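Local structure of alginate lyase (5GMT) at residues A[51-56]-A[98-103]; A[62-67]-A[72-77]. The protein probably cleaves alginate as a lyase of polysaccharide lyase family 14, with a specificity for polymannuronate stretches. One frame throughout, in Å; residues are numbered along the deposited sequence.

Interaction 1. Residues A[51-56]-A[98-103]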
loop_
_atom_site.group_PDB
_atom_site.type_symbol
_atom_site.label_atom_id
_atom_site.label_comp_id
_atom_site.label_asym_id
_atom_site.label_seq_id
_atom_site.Cartn_x
_atom_site.Cartn_y
_atom_site.Cartn_z
ATOM N N THR A 51 15.457 -8.177 13.881
ATOM C CA THR A 51 15.823 -9.430 13.227
ATOM C C THR A 51 15.103 -10.626 13.851
ATOM O O THR A 51 15.483 -11.774 13.625
ATOM C CB THR A 51 17.338 -9.668 13.312
ATOM O OG1 THR A 51 17.757 -9.498 14.671
ATOM C CG2 THR A 51 18.076 -8.660 12.453
ATOM N N LYS A 52 14.055 -10.363 14.627
ATOM C CA LYS A 52 13.355 -11.434 15.331
ATOM C C LYS A 52 12.820 -12.516 14.392
ATOM O O LYS A 52 12.866 -13.704 14.722
ATOM C CB LYS A 52 12.202 -10.872 16.173
ATOM C CG LYS A 52 11.295 -11.967 16.730
ATOM C CD LYS A 52 10.195 -11.413 17.610
ATOM C CE LYS A 52 10.703 -11.087 19.001
ATOM N NZ LYS A 52 9.573 -10.859 19.946
ATOM N N HIS A 53 12.352 -12.116 13.211
ATOM C CA HIS A 53 11.697 -13.057 12.301
ATOM C C HIS A 53 12.459 -13.304 11.014
ATOM O O HIS A 53 11.986 -14.016 10.127
ATOM C CB HIS A 53 10.285 -12.550 11.968
ATOM C CG HIS A 53 9.406 -12.414 13.170
ATOM N ND1 HIS A 53 8.990 -13.498 13.910
ATOM C CD2 HIS A 53 8.874 -11.322 13.769
ATOM C CE1 HIS A 53 8.235 -13.084 14.911
ATOM N NE2 HIS A 53 8.151 -11.768 14.850
ATOM N N SER A 54 13.652 -12.736 10.905
ATOM C CA SER A 54 14.382 -12.842 9.654
ATOM C C SER A 54 15.849 -12.470 9.810
ATOM O O SER A 54 16.209 -11.614 10.627
ATOM C CB SER A 54 13.732 -11.945 8.600
ATOM O OG SER A 54 13.785 -10.595 9.023
ATOM N N SER A 55 16.694 -13.118 9.018
ATOM C CA SER A 55 18.111 -12.790 8.993
ATOM C C SER A 55 18.321 -11.352 8.555
ATOM O O SER A 55 19.132 -10.624 9.133
ATOM C CB SER A 55 18.859 -13.747 8.070
ATOM O OG SER A 55 18.672 -15.080 8.502
ATOM N N SER A 56 17.587 -10.941 7.527
ATOM C CA SER A 56 17.612 -9.553 7.089
ATOM C C SER A 56 16.944 -8.699 8.155
ATOM O O SER A 56 15.853 -9.031 8.613
ATOM C CB SER A 56 16.902 -9.387 5.740
ATOM O OG SER A 56 17.626 -10.009 4.690
ATOM N N ASP A 98 7.894 -8.219 1.569
ATOM C CA ASP A 98 7.478 -9.219 2.532
ATOM C C ASP A 98 6.971 -8.529 3.788
ATOM O O ASP A 98 7.587 -7.574 4.255
ATOM C CB ASP A 98 8.643 -10.148 2.903
ATOM C CG ASP A 98 9.165 -10.940 1.723
ATOM O OD1 ASP A 98 8.401 -11.210 0.763
ATOM O OD2 ASP A 98 10.357 -11.311 1.774
ATOM N N VAL A 99 5.861 -9.011 4.339
ATOM C CA VAL A 99 5.388 -8.502 5.623
ATOM C C VAL A 99 5.025 -9.636 6.593
ATOM O O VAL A 99 4.371 -10.612 6.214
ATOM C CB VAL A 99 4.174 -7.553 5.432
ATOM C CG1 VAL A 99 3.038 -8.255 4.683
ATOM C CG2 VAL A 99 3.684 -7.008 6.758
ATOM N N TYR A 100 5.488 -9.496 7.835
ATOM C CA TYR A 100 5.137 -10.387 8.939
ATOM C C TYR A 100 4.135 -9.704 9.869
ATOM O O TYR A 100 4.351 -8.563 10.273
ATOM C CB TYR A 100 6.402 -10.774 9.724
ATOM C CG TYR A 100 6.207 -11.869 10.752
ATOM C CD1 TYR A 100 5.678 -11.594 12.007
ATOM C CD2 TYR A 100 6.591 -13.173 10.473
ATOM C CE1 TYR A 100 5.508 -12.606 12.956
ATOM C CE2 TYR A 100 6.426 -14.188 11.410
ATOM C CZ TYR A 100 5.888 -13.897 12.646
ATOM O OH TYR A 100 5.730 -14.915 13.571
ATOM N N PHE A 101 3.049 -10.393 10.220
ATOM C CA PHE A 101 2.100 -9.870 11.205
ATOM C C PHE A 101 2.298 -10.563 12.539
ATOM O O PHE A 101 2.154 -11.776 12.634
ATOM C CB PHE A 101 0.645 -10.069 10.750
ATOM C CG PHE A 101 0.301 -9.348 9.480
ATOM C CD1 PHE A 101 0.486 -9.963 8.247
ATOM C CD2 PHE A 101 -0.202 -8.060 9.516
ATOM C CE1 PHE A 101 0.170 -9.308 7.066
ATOM C CE2 PHE A 101 -0.524 -7.397 8.327
ATOM C CZ PHE A 101 -0.330 -8.026 7.105
ATOM N N GLU A 102 2.612 -9.792 13.569
ATOM C CA GLU A 102 2.831 -10.379 14.893
ATOM C C GLU A 102 1.755 -9.946 15.882
ATOM O O GLU A 102 1.612 -8.754 16.171
ATOM C CB GLU A 102 4.216 -9.995 15.417
ATOM C CG GLU A 102 4.506 -10.549 16.796
ATOM C CD GLU A 102 5.827 -10.051 17.331
ATOM O OE1 GLU A 102 6.835 -10.174 16.602
ATOM O OE2 GLU A 102 5.850 -9.524 18.467
ATOM N N ASN A 103 1.005 -10.930 16.384
ATOM C CA ASN A 103 -0.054 -10.727 17.379
ATOM C C ASN A 103 -1.274 -9.968 16.838
ATOM O O ASN A 103 -1.855 -9.134 17.532
ATOM C CB ASN A 103 0.495 -10.011 18.616
ATOM C CG ASN A 103 -0.302 -10.320 19.865
ATOM O OD1 ASN A 103 -0.859 -11.407 19.995
ATOM N ND2 ASN A 103 -0.381 -9.362 20.775
HETATM O O HOH W 1 8.371 -8.600 18.926
#

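Interaction 2. Residues A[62-67]-A[72-77]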
loop_
_atom_site.group_PDB
_atom_site.type_symbol
_atom_site.label_atom_id
_atom_site.label_comp_id
_atom_site.label_asym_id
_atom_site.label_seq_id
_atom_site.Cartn_x
_atom_site.Cartn_y
_atom_site.Cartn_z
ATOM N N PHE A 62 5.278 -0.615 15.175
ATOM C CA PHE A 62 4.549 -0.950 16.379
ATOM C C PHE A 62 3.192 -0.238 16.406
ATOM O O PHE A 62 3.125 0.969 16.194
ATOM C CB PHE A 62 5.385 -0.568 17.602
ATOM C CG PHE A 62 4.631 -0.598 18.891
ATOM C CD1 PHE A 62 4.010 -1.762 19.314
ATOM C CD2 PHE A 62 4.564 0.527 19.693
ATOM C CE1 PHE A 62 3.330 -1.808 20.515
ATOM C CE2 PHE A 62 3.880 0.497 20.897
ATOM C CZ PHE A 62 3.266 -0.672 21.310
ATOM N N TYR A 63 2.120 -1.001 16.636
ATOM C CA TYR A 63 0.797 -0.437 16.849
ATOM C C TYR A 63 0.379 -0.734 18.276
ATOM O O TYR A 63 0.135 -1.891 18.645
ATOM C CB TYR A 63 -0.256 -1.011 15.886
ATOM C CG TYR A 63 0.208 -1.307 14.477
ATOM C CD1 TYR A 63 -0.095 -0.447 13.414
ATOM C CD2 TYR A 63 0.925 -2.466 14.200
ATOM C CE1 TYR A 63 0.329 -0.738 12.130
ATOM C CE2 TYR A 63 1.355 -2.758 12.931
ATOM C CZ TYR A 63 1.049 -1.896 11.893
ATOM O OH TYR A 63 1.473 -2.204 10.631
ATOM N N GLU A 64 0.292 0.312 19.075
ATOM C CA GLU A 64 -0.098 0.164 20.459
ATOM C C GLU A 64 -1.546 -0.295 20.565
ATOM O O GLU A 64 -2.380 0.108 19.759
ATOM C CB GLU A 64 0.094 1.488 21.173
ATOM C CG GLU A 64 -0.022 1.424 22.655
ATOM C CD GLU A 64 0.868 2.459 23.301
ATOM O OE1 GLU A 64 1.663 2.075 24.191
ATOM O OE2 GLU A 64 0.782 3.645 22.891
ATOM N N LYS A 65 -1.834 -1.133 21.557
ATOM C CA LYS A 65 -3.207 -1.519 21.862
ATOM C C LYS A 65 -4.065 -0.270 21.970
ATOM O O LYS A 65 -3.669 0.705 22.616
ATOM C CB LYS A 65 -3.251 -2.335 23.162
ATOM C CG LYS A 65 -4.635 -2.846 23.539
ATOM C CD LYS A 65 -4.550 -3.829 24.703
ATOM C CE LYS A 65 -5.939 -4.380 25.041
ATOM N NZ LYS A 65 -5.859 -5.473 26.054
ATOM N N GLY A 66 -5.202 -0.254 21.277
ATOM C CA GLY A 66 -6.095 0.893 21.337
ATOM C C GLY A 66 -5.860 1.933 20.248
ATOM O O GLY A 66 -6.644 2.865 20.084
ATOM N N SER A 67 -4.778 1.790 19.498
ATOM C CA SER A 67 -4.425 2.831 18.528
ATOM C C SER A 67 -5.209 2.691 17.229
ATOM O O SER A 67 -5.623 1.602 16.840
ATOM C CB SER A 67 -2.913 2.820 18.228
ATOM O OG SER A 67 -2.531 1.654 17.527
ATOM N N HIS A 72 -2.849 9.906 19.033
ATOM C CA HIS A 72 -1.653 10.746 18.886
ATOM C C HIS A 72 -0.355 9.923 18.838
ATOM O O HIS A 72 0.590 10.294 18.141
ATOM C CB HIS A 72 -1.601 11.770 20.029
ATOM C CG HIS A 72 -0.545 12.828 19.878
ATOM N ND1 HIS A 72 0.774 12.620 20.216
ATOM C CD2 HIS A 72 -0.631 14.119 19.479
ATOM C CE1 HIS A 72 1.463 13.728 20.005
ATOM N NE2 HIS A 72 0.634 14.656 19.561
ATOM N N ASP A 73 -0.322 8.804 19.565
ATOM C CA ASP A 73 0.935 8.083 19.806
ATOM C C ASP A 73 0.899 6.630 19.358
ATOM O O ASP A 73 -0.124 5.959 19.504
ATOM C CB ASP A 73 1.288 8.132 21.298
ATOM C CG ASP A 73 1.380 9.538 21.821
ATOM O OD1 ASP A 73 2.129 10.344 21.229
ATOM O OD2 ASP A 73 0.663 9.847 22.795
ATOM N N HIS A 74 2.044 6.159 18.849
ATOM C CA HIS A 74 2.278 4.760 18.501
ATOM C C HIS A 74 1.133 4.143 17.711
ATOM O O HIS A 74 0.635 3.079 18.071
ATOM C CB HIS A 74 2.528 3.922 19.763
ATOM C CG HIS A 74 3.552 4.507 20.681
ATOM N ND1 HIS A 74 3.239 4.984 21.937
ATOM C CD2 HIS A 74 4.881 4.713 20.520
ATOM C CE1 HIS A 74 4.332 5.461 22.509
ATOM N NE2 HIS A 74 5.339 5.307 21.668
ATOM N N ARG A 75 0.727 4.804 16.629
ATOM C CA ARG A 75 -0.413 4.324 15.854
ATOM C C ARG A 75 -0.006 3.754 14.496
ATOM O O ARG A 75 -0.865 3.335 13.724
ATOM C CB ARG A 75 -1.437 5.447 15.645
ATOM C CG ARG A 75 -0.954 6.517 14.656
ATOM C CD ARG A 75 -2.027 7.552 14.371
ATOM N NE ARG A 75 -1.577 8.582 13.436
ATOM C CZ ARG A 75 -0.734 9.555 13.757
ATOM N NH1 ARG A 75 -0.235 9.618 14.987
ATOM N NH2 ARG A 75 -0.374 10.455 12.848
ATOM N N GLY A 76 1.295 3.719 14.215
ATOM C CA GLY A 76 1.785 3.226 12.937
ATOM C C GLY A 76 2.677 4.256 12.269
ATOM O O GLY A 76 3.216 5.138 12.938
ATOM N N ALA A 77 2.831 4.165 10.953
ATOM C CA ALA A 77 3.719 5.096 10.256
ATOM C C ALA A 77 3.372 5.246 8.781
ATOM O O ALA A 77 2.636 4.433 8.209
ATOM C CB ALA A 77 5.157 4.646 10.408
HETATM O O HOH W 2 -1.347 4.641 21.924
HETATM O O HOH W 3 -3.037 2.125 14.656
#

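Interaction 1. Residues A[51-56]-A[98-103]
His53, in the loop between strands 47-50 and 58-63, lays its imidazole flat on the ring of Tyr100 on strand 92-102. The two planes are only 15° apart and the centroids 3.6 Å, a face-to-face stack in which CE1 and ND1 of His53 lie over the phenol end, each 3.4 Å from CZ of Tyr100. CB of His53 adds a CH-pi contact over the same face. Tyr100 holds its ring against the imidazole because chi1 (-170°) puts CG opposite the backbone N; Trp191 meets that ring edge-to-face. On the opposite face of the imidazole lies CG of Lys52, so the histidine is sandwiched between an aliphatic chain and a phenol. At the imidazole edge NE2 donates to OE1 of Glu102, 2.7 Å away and almost perfectly straight (178°), reaching that oxygen on its anti side. The same OE1 is also hydrogen-bonded to Tyr264 of strand 261-272.

The Lys52 side is looser. Lys52 NZ stands 4.2 Å from Glu102 OE2, too far for a salt bridge, and water 1 spans the gap, accepting from NZ at 2.8 Å and donating to OE2. In this jelly-roll-like lyase fold the loop thus meets the sheet in two ways: stack and straight bond together fix the rotation of the imidazole, while the lysine charge meets the carboxylate only through water 1.

Interaction 2. Residues A[62-67]-A[72-77]
CB of His74 approaches the ring of Phe62 obliquely, 3.9 Å from CE2 of Phe62, while the backbone N of Glu64 lies over the centre of one face of that ring, 3.8 Å above its plane. At the edge of the Tyr63 ring, near its plane, lies the carbonyl O of Arg75; the imidazole of His74 has OE2 of Glu64 near its edge. These groups sit where strand 58-63 leaves its sheet through a type II beta turn, Glu64 to Ser67, before the chain enters strand 76-81 of the other sheet of the concanavalin-like sandwich.

Two direct hydrogen bonds join the segments. Glu64 N donates to His74 O at 3.0 Å, nearly straight at 172°. ND1 of His74 reaches OE2 of Glu64, also at 3.0 Å but bent to 141°, the donor coming from above the carboxylate plane and the two planes almost perpendicular. The bend at chi2 turns OE2 of Glu64 to the edge of the His74 ring, where water 2 also donates to OE2 and to Asp73 O. Replacing Glu64 by an alanine is likely to leave ND1 of His74 without its acceptor and the imidazole freer to turn.

Water 3 forms a second bridge, donating to both Ser67 OG and Arg75 O. Deeper in, CB of Ser67 packs against CB of Arg75, and the hydroxyl of Tyr63 bonds to Thr246 and Ser263. The turn is closed twice at Glu64 O, which accepts from Ser67 N and, on a lone pair in the carbonyl plane, from Ser67 OG at 2.7 Å.

Along the chain the order is 51-56, 62-67, 72-77 and 98-103, so interaction 2 falls wholly between the two halves of interaction 1. Their centres are about 18 Å apart and their nearest atoms about 6 Å, without touching. Both reach the sheet that holds strands 58-63, 92-102 and 261-272; the last pairs with each of the other two and thus lies between them. The loop of 51-56 joins two strands of that same sheet, so interaction 1 stays within one sheet, whereas interaction 2 marks the passage to strand 76-81 of the second. They are separate features of one polysaccharide lyase family 14 unit.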